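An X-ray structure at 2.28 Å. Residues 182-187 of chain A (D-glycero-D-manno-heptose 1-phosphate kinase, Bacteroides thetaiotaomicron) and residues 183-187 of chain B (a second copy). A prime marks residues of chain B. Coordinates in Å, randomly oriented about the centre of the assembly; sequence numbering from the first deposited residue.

Chain A (182-187) VNPLKM
Chain B 183-187: NPLKM

Both stretches continue strands that begin earlier, with Val182 (-108/116, chi1 t) in chain A. Phi/psi are -96/96 at Asn183, -68/112 at Pro184 and -93/127 at Leu185; Asn183′, Pro184′ and Leu185′ have -99/97, -67/108 and -90/137. The chain stays extended through Lys186 (-77/123) and Lys186′ (-90/138). The strand axes cross at 90° and approach to 5.5 Å. A single bridge joins Leu185 and Leu185′, CA to CA 4.9 Å. Two hydrogen bonds close it: Lys186 N donates to Pro184′ O at 2.7 Å, and Lys186′ N donates to Pro184 O at 2.8 Å. Both are nearly straight, at 165° and 161°. Each proline carbonyl also takes a CA-H...O contact, Leu185 CA to Pro184′ O at 3.2 Å and Leu185′ CA to Pro184 O at 3.3 Å.

The prolines point toward the partner, both C-gamma exo. Pro184 CB lies 3.9 Å from Lys186′ CB, and Lys186 CB lies 3.8 Å from Pro184′ CB. CA-to-CB is sideways in both lysines, which are m, t, m, t; the end of Lys186 leads away. The stems meet tightly at Lys186 CG and Lys186′ CG, 3.3 Å, and diverge beyond, Lys186 CD and Lys186′ CD being 5.5 Å apart. Each NZ is hydrogen-bonded elsewhere in the structure. The leucines, both m, t, point away overall, but their ends come nearer; Leu185′ CD2 reaches Asn183 CB at 4.4 Å. Both asparagines are m, with chi2 near -80°, and their amides are hydrogen-bonded elsewhere in the structure. Selenomethionines Met187 and Met187′, all chi near -70°, point away and make no contact.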

# COMPACT_ATOMS: atom_id res chain seq x y z
N VAL A 182 1.49 0.56 -10.36
CA VAL A 182 2.27 0.37 -9.15
C VAL A 182 1.32 0.36 -7.94
O VAL A 182 0.64 1.35 -7.67
CB VAL A 182 3.31 1.48 -8.96
CG1 VAL A 182 4.10 1.27 -7.67
CG2 VAL A 182 4.25 1.51 -10.16
N ASN A 183 1.25 -0.77 -7.25
CA ASN A 183 0.42 -0.89 -6.06
C ASN A 183 1.35 -0.63 -4.88
O ASN A 183 2.05 -1.54 -4.43
CB ASN A 183 -0.19 -2.29 -5.97
CG ASN A 183 -1.15 -2.59 -7.10
OD1 ASN A 183 -2.31 -2.18 -7.07
ND2 ASN A 183 -0.67 -3.29 -8.12
N PRO A 184 1.39 0.62 -4.38
CA PRO A 184 2.26 0.96 -3.24
C PRO A 184 1.71 0.26 -2.00
O PRO A 184 0.64 0.62 -1.53
CB PRO A 184 2.12 2.48 -3.12
CG PRO A 184 1.62 2.91 -4.48
CD PRO A 184 0.66 1.81 -4.85
N LEU A 185 2.44 -0.71 -1.47
CA LEU A 185 1.96 -1.44 -0.29
C LEU A 185 2.40 -0.90 1.07
O LEU A 185 3.60 -0.72 1.30
CB LEU A 185 2.38 -2.91 -0.38
CG LEU A 185 2.02 -3.76 -1.60
CD1 LEU A 185 2.64 -5.15 -1.43
CD2 LEU A 185 0.51 -3.87 -1.76
N LYS A 186 1.45 -0.66 1.97
CA LYS A 186 1.79 -0.22 3.32
C LYS A 186 2.26 -1.48 4.03
O LYS A 186 1.53 -2.46 4.10
CB LYS A 186 0.57 0.30 4.10
CG LYS A 186 0.05 1.66 3.69
CD LYS A 186 -0.76 2.31 4.81
CE LYS A 186 -1.86 1.39 5.34
NZ LYS A 186 -2.80 2.11 6.22
N MSE A 187 3.48 -1.49 4.56
CA MSE A 187 3.94 -2.68 5.25
C MSE A 187 3.97 -2.45 6.75
O MSE A 187 4.60 -1.50 7.22
CB MSE A 187 5.33 -3.09 4.75
CG MSE A 187 5.34 -3.71 3.36
SE MSE A 187 4.46 -5.47 3.24
CE MSE A 187 5.74 -6.50 4.25
N ASN B 183 -4.89 -5.89 0.53
CA ASN B 183 -3.74 -5.23 -0.06
C ASN B 183 -3.74 -3.78 0.45
O ASN B 183 -4.44 -2.93 -0.09
CB ASN B 183 -3.85 -5.24 -1.58
CG ASN B 183 -3.81 -6.64 -2.16
OD1 ASN B 183 -2.75 -7.24 -2.28
ND2 ASN B 183 -4.98 -7.17 -2.50
N PRO B 184 -2.97 -3.50 1.52
CA PRO B 184 -2.86 -2.17 2.13
C PRO B 184 -2.18 -1.18 1.19
O PRO B 184 -0.97 -1.25 0.97
CB PRO B 184 -2.00 -2.42 3.38
CG PRO B 184 -2.22 -3.87 3.67
CD PRO B 184 -2.20 -4.49 2.29
N LEU B 185 -2.95 -0.25 0.65
CA LEU B 185 -2.40 0.73 -0.27
C LEU B 185 -1.90 1.99 0.42
O LEU B 185 -2.55 2.52 1.32
CB LEU B 185 -3.45 1.13 -1.32
CG LEU B 185 -4.08 0.04 -2.17
CD1 LEU B 185 -5.03 0.67 -3.19
CD2 LEU B 185 -3.00 -0.74 -2.89
N LYS B 186 -0.74 2.47 -0.01
CA LYS B 186 -0.21 3.72 0.51
C LYS B 186 -0.78 4.73 -0.46
O LYS B 186 -0.81 4.49 -1.66
CB LYS B 186 1.31 3.79 0.42
CG LYS B 186 2.06 2.93 1.40
CD LYS B 186 3.49 3.45 1.56
CE LYS B 186 4.17 3.63 0.21
NZ LYS B 186 5.57 4.04 0.37
N MSE B 187 -1.25 5.85 0.05
CA MSE B 187 -1.81 6.85 -0.84
C MSE B 187 -1.02 8.14 -0.73
O MSE B 187 -0.90 8.70 0.35
CB MSE B 187 -3.27 7.10 -0.49
CG MSE B 187 -4.21 5.97 -0.94
SE MSE B 187 -4.36 5.72 -2.89
CE MSE B 187 -5.36 7.29 -3.37